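PDB 5A9T: putative dehydrogenase from Amycolatopsis orientalis, which catalyses the NADPH-dependent, stereoselective reduction of imines to amines. Local coordinates for the interface of chains A and B. Numbering follows the deposited sequence. Chains: chain A/B, Putative dehydrogenase.

Contact 1: the interface of chains A and B. Residues chain A 183, 186-187, 189-190, 261; chain B 282-283, 285-286, 289.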
ATOM      1  N   ASN A 183       3.148  -6.944   2.748  1.00 13.29           N
ATOM      2  CA  ASN A 183       2.772  -8.335   2.479  1.00 12.98           C
ATOM      3  C   ASN A 183       2.085  -8.438   1.111  1.00 13.81           C
ATOM      4  O   ASN A 183       2.261  -9.425   0.402  1.00 13.98           O
ATOM      5  CB  ASN A 183       1.944  -8.896   3.639  1.00 14.44           C
ATOM      6  CG  ASN A 183       2.739  -9.075   4.909  1.00 14.79           C
ATOM      7  OD1 ASN A 183       2.071  -9.139   5.991  1.00 21.79           O
ATOM      8  ND2 ASN A 183       3.963  -9.031   4.849  1.00 13.28           N
ATOM      9  N   LEU A 186       4.637  -8.270  -1.547  1.00 12.51           N
ATOM     10  CA  LEU A 186       5.445  -9.488  -1.644  1.00 13.52           C
ATOM     11  C   LEU A 186       4.647 -10.642  -2.207  1.00 12.81           C
ATOM     12  O   LEU A 186       5.185 -11.435  -2.989  1.00 14.49           O
ATOM     13  CB  LEU A 186       5.978  -9.858  -0.225  1.00 14.25           C
ATOM     14  CG  LEU A 186       7.012  -8.878   0.266  1.00 15.15           C
ATOM     15  CD1 LEU A 186       7.335  -9.173   1.726  1.00 15.69           C
ATOM     16  CD2 LEU A 186       8.293  -8.775  -0.528  1.00 15.69           C
ATOM     17  N   HIS A 187       3.340 -10.728  -1.934  1.00 13.29           N
ATOM     18  CA  HIS A 187       2.522 -11.745  -2.543  1.00 13.65           C
ATOM     19  C   HIS A 187       2.424 -11.537  -4.080  1.00 13.21           C
ATOM     20  O   HIS A 187       2.545 -12.481  -4.878  1.00 13.79           O
ATOM     21  CB  HIS A 187       1.099 -11.820  -1.924  1.00 13.97           C
ATOM     22  CG  HIS A 187       0.344 -12.964  -2.430  1.00 14.61           C
ATOM     23  ND1 HIS A 187      -0.641 -12.916  -3.383  1.00 15.31           N
ATOM     24  CD2 HIS A 187       0.546 -14.271  -2.133  1.00 16.86           C
ATOM     25  CE1 HIS A 187      -1.035 -14.161  -3.644  1.00 17.14           C
ATOM     26  NE2 HIS A 187      -0.298 -14.982  -2.927  1.00 17.44           N
ATOM     27  N   ALA A 189       4.662  -9.931  -5.883  1.00 12.43           N
ATOM     28  CA  ALA A 189       5.980 -10.232  -6.392  1.00 13.79           C
ATOM     29  C   ALA A 189       6.166 -11.729  -6.556  1.00 14.15           C
ATOM     30  O   ALA A 189       6.757 -12.178  -7.525  1.00 14.89           O
ATOM     31  CB  ALA A 189       7.051  -9.553  -5.549  1.00 13.80           C
ATOM     32  N   ALA A 190       5.698 -12.494  -5.614  1.00 14.05           N
ATOM     33  CA  ALA A 190       5.747 -13.955  -5.783  1.00 13.82           C
ATOM     34  C   ALA A 190       4.922 -14.408  -6.987  1.00 13.77           C
ATOM     35  O   ALA A 190       5.389 -15.320  -7.708  1.00 15.56           O
ATOM     36  CB  ALA A 190       5.317 -14.596  -4.507  1.00 14.39           C
ATOM     37  N   ILE A 261      -2.176 -15.297   1.804  1.00 17.38           N
ATOM     38  CA  ILE A 261      -2.545 -13.861   1.807  1.00 16.91           C
ATOM     39  C   ILE A 261      -3.993 -13.649   1.231  1.00 18.09           C
ATOM     40  O   ILE A 261      -4.841 -13.091   1.899  1.00 18.58           O
ATOM     41  CB  ILE A 261      -1.456 -13.012   1.108  1.00 18.58           C
ATOM     42  CG1 ILE A 261      -0.191 -12.969   1.926  1.00 23.09           C
ATOM     43  CG2 ILE A 261      -1.992 -11.597   0.806  1.00 20.87           C
ATOM     44  CD1 ILE A 261      -0.301 -12.351   3.223  1.00 27.20           C
TER
ATOM     45  N   TYR B 282      13.021  -9.019   6.919  1.00 17.14           N
ATOM     46  CA  TYR B 282      11.566  -9.161   6.846  1.00 16.79           C
ATOM     47  C   TYR B 282      11.168  -9.795   5.541  1.00 16.07           C
ATOM     48  O   TYR B 282      10.301 -10.627   5.433  1.00 15.73           O
ATOM     49  CB  TYR B 282      10.942  -7.768   6.973  1.00 16.99           C
ATOM     50  CG  TYR B 282       9.430  -7.872   6.945  1.00 15.65           C
ATOM     51  CD1 TYR B 282       8.699  -7.894   5.766  1.00 16.09           C
ATOM     52  CD2 TYR B 282       8.715  -7.914   8.138  1.00 16.38           C
ATOM     53  CE1 TYR B 282       7.343  -8.069   5.748  1.00 15.13           C
ATOM     54  CE2 TYR B 282       7.368  -8.047   8.134  1.00 16.95           C
ATOM     55  CZ  TYR B 282       6.654  -8.197   6.945  1.00 16.70           C
ATOM     56  OH  TYR B 282       5.286  -8.328   7.002  1.00 16.50           O
ATOM     57  N   TYR B 283      11.815  -9.333   4.457  1.00 16.88           N
ATOM     58  CA  TYR B 283      11.427  -9.645   3.067  1.00 16.01           C
ATOM     59  C   TYR B 283      11.611 -11.091   2.707  1.00 15.80           C
ATOM     60  O   TYR B 283      11.003 -11.575   1.783  1.00 16.23           O
ATOM     61  CB  TYR B 283      12.189  -8.698   2.108  1.00 16.30           C
ATOM     62  CG  TYR B 283      12.055  -7.291   2.535  1.00 17.50           C
ATOM     63  CD1 TYR B 283      10.846  -6.586   2.378  1.00 18.48           C
ATOM     64  CD2 TYR B 283      13.059  -6.641   3.259  1.00 19.91           C
ATOM     65  CE1 TYR B 283      10.689  -5.322   2.906  1.00 20.62           C
ATOM     66  CE2 TYR B 283      12.868  -5.351   3.779  1.00 19.52           C
ATOM     67  CZ  TYR B 283      11.699  -4.722   3.607  1.00 18.76           C
ATOM     68  OH  TYR B 283      11.511  -3.466   4.080  1.00 23.89           O
ATOM     69  N   VAL B 285      10.229 -13.425   4.079  1.00 16.82           N
ATOM     70  CA  VAL B 285       8.867 -14.057   4.182  1.00 18.57           C
ATOM     71  C   VAL B 285       8.346 -14.453   2.837  1.00 17.82           C
ATOM     72  O   VAL B 285       7.644 -15.437   2.697  1.00 19.34           O
ATOM     73  CB  VAL B 285       7.944 -13.147   4.975  1.00 19.42           C
ATOM     74  CG1 VAL B 285       7.504 -11.953   4.157  1.00 18.27           C
ATOM     75  CG2 VAL B 285       6.739 -13.916   5.445  1.00 22.91           C
ATOM     76  N   ILE B 286       8.791 -13.750   1.749  1.00 15.35           N
ATOM     77  CA  ILE B 286       8.375 -14.116   0.450  1.00 15.77           C
ATOM     78  C   ILE B 286       8.749 -15.561   0.047  1.00 16.03           C
ATOM     79  O   ILE B 286       8.082 -16.221  -0.789  1.00 17.07           O
ATOM     80  CB  ILE B 286       8.861 -13.131  -0.646  1.00 15.86           C
ATOM     81  CG1 ILE B 286       8.074 -13.283  -2.007  1.00 15.89           C
ATOM     82  CG2 ILE B 286      10.378 -13.283  -0.881  1.00 16.29           C
ATOM     83  CD1 ILE B 286       8.531 -12.224  -3.014  1.00 15.08           C
ATOM     84  N   TRP B 289       6.304 -18.274   0.017  1.00 21.28           N
ATOM     85  CA  TRP B 289       5.148 -18.141  -0.928  1.00 21.05           C
ATOM     86  C   TRP B 289       5.461 -18.436  -2.354  1.00 20.70           C
ATOM     87  O   TRP B 289       4.532 -18.596  -3.159  1.00 21.72           O
ATOM     88  CB  TRP B 289       4.550 -16.728  -0.823  1.00 18.50           C
ATOM     89  CG  TRP B 289       4.207 -16.278   0.551  1.00 19.88           C
ATOM     90  CD1 TRP B 289       3.965 -17.094   1.629  1.00 23.09           C
ATOM     91  CD2 TRP B 289       4.055 -14.964   1.017  1.00 16.90           C
ATOM     92  NE1 TRP B 289       3.674 -16.332   2.730  1.00 26.90           N
ATOM     93  CE2 TRP B 289       3.743 -15.013   2.414  1.00 21.27           C
ATOM     94  CE3 TRP B 289       4.168 -13.697   0.427  1.00 19.44           C
ATOM     95  CZ2 TRP B 289       3.612 -13.855   3.187  1.00 23.59           C
ATOM     96  CZ3 TRP B 289       3.969 -12.603   1.163  1.00 19.02           C
ATOM     97  CH2 TRP B 289       3.746 -12.629   2.535  1.00 20.55           C
TER
HETATM   98  O   HOH W   1       3.385  -9.452   8.646  1.00 19.88           O
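A:Leu186 and B:Trp289 meet at the packed centre of this patch. It belongs to the helical dimer interface of an imine reductase, in which helix 166-193 of chain A receives the C-terminal 3-10 helix 282-288 of chain B and the tryptophan just after it. The indole of B:Trp289 points the rim of its six-membered ring at the helix. CZ3 of B:Trp289 lies 3.7 Å from CB of A:Leu186, and its CE3 reaches the backbone of A:His187. A:Ile261 covers one face, with its CG1 offset toward the rim and 4.0 Å from CH2 of B:Trp289. The opposite face is backed by chain B itself, where the carbonyl O of B:Val285 stands over the ring. The indole is thus held on both faces and along one edge. Beside it, B:Ile286 is extended, with CG1 anti to its backbone N (chi1 -163°). This carries CD1 of B:Ile286 onto the helix backbone, 3.4 Å from the carbonyl O of A:Leu186, and CG1 against CB of A:Ala190. CD1 of A:Leu186 leans the other way and meets CG1 of B:Val285 at 3.7 Å.

The other side is polar and wetter. The amide ND2 of A:Asn183 donates a hydrogen bond to the phenol OH of B:Tyr282, 2.6 Å long and 154° at the hydrogen. ND2 comes in at the edge of the phenol ring, and the amide and ring planes are nearly parallel, 9° apart. A water bridges the same two side chains, 3.0 Å from OD1 of A:Asn183 and 2.8 Å from OH of B:Tyr282. The carboxamide therefore uses both its ends. A phenylalanine in place of B:Tyr282 would probably leave ND2 of A:Asn183 without this acceptor and the water without one of its supports. B:Tyr282 also lines the pocket for the amine (1R)-1-methyl-1,2,3,4-tetrahydroisoquinoline, so this polar pair may help to place a pocket residue.

Contact 2: the interface of chains A and B. Residues chain A 191-192, 195, 197, 202, 205; chain B 166, 169-170, 173.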
ATOM      1  N   LEU A 191       3.759 -13.840  -7.191  1.00 12.79           N
ATOM      2  CA  LEU A 191       2.925 -14.185  -8.360  1.00 13.35           C
ATOM      3  C   LEU A 191       3.606 -13.880  -9.625  1.00 14.74           C
ATOM      4  O   LEU A 191       3.742 -14.760 -10.477  1.00 16.40           O
ATOM      5  CB  LEU A 191       1.566 -13.492  -8.300  1.00 14.50           C
ATOM      6  CG  LEU A 191       0.552 -14.075  -7.372  1.00 16.07           C
ATOM      7  CD1 LEU A 191      -0.599 -13.121  -7.100  1.00 16.24           C
ATOM      8  CD2 LEU A 191       0.063 -15.386  -8.010  1.00 17.52           C
ATOM      9  N   VAL A 192       4.095 -12.657  -9.832  1.00 13.96           N
ATOM     10  CA  VAL A 192       4.792 -12.394 -11.155  1.00 14.78           C
ATOM     11  C   VAL A 192       6.112 -13.131 -11.218  1.00 16.41           C
ATOM     12  O   VAL A 192       6.583 -13.518 -12.293  1.00 16.02           O
ATOM     13  CB  VAL A 192       4.914 -10.900 -11.502  1.00 14.97           C
ATOM     14  CG1 VAL A 192       3.559 -10.290 -11.558  1.00 15.79           C
ATOM     15  CG2 VAL A 192       5.830 -10.134 -10.492  1.00 14.88           C
ATOM     16  N   ALA A 195       6.409 -16.381 -13.100  1.00 17.18           N
ATOM     17  CA  ALA A 195       6.606 -16.244 -14.518  1.00 19.16           C
ATOM     18  C   ALA A 195       7.973 -15.633 -14.845  1.00 19.46           C
ATOM     19  O   ALA A 195       8.222 -15.287 -16.027  1.00 22.25           O
ATOM     20  CB  ALA A 195       5.436 -15.497 -15.153  1.00 21.73           C
ATOM     21  N   VAL A 197       9.452 -12.871 -13.537  1.00 15.45           N
ATOM     22  CA  VAL A 197       9.581 -11.433 -13.449  1.00 15.18           C
ATOM     23  C   VAL A 197      10.273 -11.052 -12.177  1.00 14.91           C
ATOM     24  O   VAL A 197       9.791 -11.351 -11.078  1.00 16.95           O
ATOM     25  CB  VAL A 197       8.195 -10.731 -13.491  1.00 17.27           C
ATOM     26  CG1 VAL A 197       8.363  -9.223 -13.318  1.00 17.54           C
ATOM     27  CG2 VAL A 197       7.380 -11.128 -14.760  1.00 17.38           C
ATOM     28  N   PHE A 202       9.220  -5.560 -11.453  1.00 14.99           N
ATOM     29  CA  PHE A 202       7.769  -5.511 -11.097  1.00 14.12           C
ATOM     30  C   PHE A 202       7.527  -4.120 -10.413  1.00 14.50           C
ATOM     31  O   PHE A 202       6.464  -3.477 -10.608  1.00 14.76           O
ATOM     32  CB  PHE A 202       7.387  -6.612 -10.179  1.00 14.48           C
ATOM     33  CG  PHE A 202       5.969  -6.626  -9.726  1.00 14.39           C
ATOM     34  CD1 PHE A 202       4.910  -6.576 -10.647  1.00 14.40           C
ATOM     35  CD2 PHE A 202       5.654  -6.661  -8.399  1.00 13.86           C
ATOM     36  CE1 PHE A 202       3.599  -6.607 -10.193  1.00 14.60           C
ATOM     37  CE2 PHE A 202       4.315  -6.686  -7.967  1.00 13.35           C
ATOM     38  CZ  PHE A 202       3.315  -6.636  -8.880  1.00 14.44           C
ATOM     39  N   LEU A 205       5.929  -0.963 -12.408  1.00 15.35           N
ATOM     40  CA  LEU A 205       4.524  -0.801 -12.501  1.00 15.30           C
ATOM     41  C   LEU A 205       3.838  -0.812 -11.097  1.00 15.45           C
ATOM     42  O   LEU A 205       2.967  -0.004 -10.838  1.00 15.55           O
ATOM     43  CB  LEU A 205       3.904  -1.863 -13.387  1.00 16.97           C
ATOM     44  CG  LEU A 205       4.130  -1.587 -14.873  1.00 20.69           C
ATOM     45  CD1 LEU A 205       3.770  -2.807 -15.648  1.00 24.59           C
ATOM     46  CD2 LEU A 205       3.276  -0.472 -15.372  1.00 23.55           C
TER
ATOM     47  N   LEU B 166       0.901 -13.065 -19.268  1.00 18.21           N
ATOM     48  CA  LEU B 166       1.568 -12.053 -18.388  1.00 18.41           C
ATOM     49  C   LEU B 166       0.593 -10.948 -17.961  1.00 18.99           C
ATOM     50  O   LEU B 166       0.556 -10.541 -16.780  1.00 18.06           O
ATOM     51  CB  LEU B 166       2.800 -11.405 -18.921  1.00 21.11           C
ATOM     52  CG  LEU B 166       3.998 -12.282 -19.129  1.00 26.78           C
ATOM     53  CD1 LEU B 166       4.950 -11.533 -19.999  1.00 30.53           C
ATOM     54  CD2 LEU B 166       4.677 -12.572 -17.753  1.00 28.34           C
ATOM     55  N   LEU B 169      -1.720 -12.278 -15.336  1.00 14.40           N
ATOM     56  CA  LEU B 169      -0.953 -12.581 -14.114  1.00 13.89           C
ATOM     57  C   LEU B 169      -0.650 -11.230 -13.410  1.00 15.16           C
ATOM     58  O   LEU B 169      -0.758 -11.176 -12.156  1.00 14.68           O
ATOM     59  CB  LEU B 169       0.291 -13.306 -14.454  1.00 15.69           C
ATOM     60  CG  LEU B 169       1.213 -13.714 -13.317  1.00 16.47           C
ATOM     61  CD1 LEU B 169       0.487 -14.594 -12.333  1.00 17.84           C
ATOM     62  CD2 LEU B 169       2.450 -14.390 -13.856  1.00 19.56           C
ATOM     63  N   TYR B 170      -0.208 -10.202 -14.137  1.00 14.95           N
ATOM     64  CA  TYR B 170       0.023  -8.912 -13.500  1.00 13.63           C
ATOM     65  C   TYR B 170      -1.187  -8.373 -12.868  1.00 13.63           C
ATOM     66  O   TYR B 170      -1.194  -7.798 -11.747  1.00 13.40           O
ATOM     67  CB  TYR B 170       0.568  -7.894 -14.528  1.00 15.42           C
ATOM     68  CG  TYR B 170       2.070  -7.673 -14.563  1.00 16.16           C
ATOM     69  CD1 TYR B 170       2.931  -8.587 -15.100  1.00 19.04           C
ATOM     70  CD2 TYR B 170       2.550  -6.517 -14.013  1.00 20.11           C
ATOM     71  CE1 TYR B 170       4.371  -8.227 -15.118  1.00 19.30           C
ATOM     72  CE2 TYR B 170       3.882  -6.211 -14.012  1.00 21.60           C
ATOM     73  CZ  TYR B 170       4.713  -7.048 -14.585  1.00 18.58           C
ATOM     74  OH  TYR B 170       6.087  -6.532 -14.410  1.00 24.55           O
ATOM     75  N   ALA B 173      -1.813 -10.163  -9.699  1.00 14.31           N
ATOM     76  CA  ALA B 173      -0.819  -9.743  -8.717  1.00 12.51           C
ATOM     77  C   ALA B 173      -1.158  -8.363  -8.132  1.00 13.49           C
ATOM     78  O   ALA B 173      -1.172  -8.164  -6.876  1.00 12.94           O
ATOM     79  CB  ALA B 173       0.517  -9.788  -9.319  1.00 13.40           C
TER
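B:Tyr170 packs its phenol ring against A:Phe202 and A:Val192 in an apolar patch between the two subunits. The patch pairs the start of helix 166-193 in chain B with the end of the same helix in chain A, the loop after it and helix 199-228.

The aromatic contact is edge-to-face. The rings of A:Phe202 and B:Tyr170 have centroids 5.5 Å apart and planes inclined by 65°. The CD1-CE1 edge of A:Phe202 stands over the face of the B:Tyr170 ring, toward its CD2-CE2 rim. CE2 of B:Tyr170 lies 3.5 Å from CD1 of A:Phe202. CG of A:Phe202 is anti to its backbone N (chi1 178°), which sends the ring toward the tyrosine.

Aliphatic groups complete the contact. CG1 of A:Val192 shares the face of B:Tyr170 that A:Phe202 meets, toward the rim, while its other methyl, CG2, covers a face of A:Phe202. One valine therefore supports both rings. CD1 of A:Leu205 touches CE2 of B:Tyr170 at 3.8 Å. CG1 of A:Val197 lies 3.7 Å from the phenol OH of B:Tyr170, a packing contact.

Small residues probably let the chains come close. B:Ala173 fits against CG1 of A:Val192 and against A:Leu191, with CD1 of A:Leu191 3.8 Å from CA of B:Ala173. B:Leu169 lies against the loop residue A:Ala195 and the carbonyl O of A:Leu191. There CD2 of B:Leu169 presses on CB of A:Ala195 at a tight 3.4 Å.

Contact 1 and contact 2 are neighbours, with the centres of their C-alpha atoms about 13 Å apart. Both use helix 166-193 of chain A, and contact 2 follows on directly, from residue 191 after residue 190. Chain B supplies different elements: its C-terminal 3-10 helix 282-288 and B:Trp289 in contact 1, and the start of its own helix 166-193 in contact 2. One helix thus engages two parts of the partner. The two-fold repeats both patches with the chains exchanged, which fits an intertwined dimer. Contact 1 may couple the dimer surface to the amine pocket through B:Tyr282.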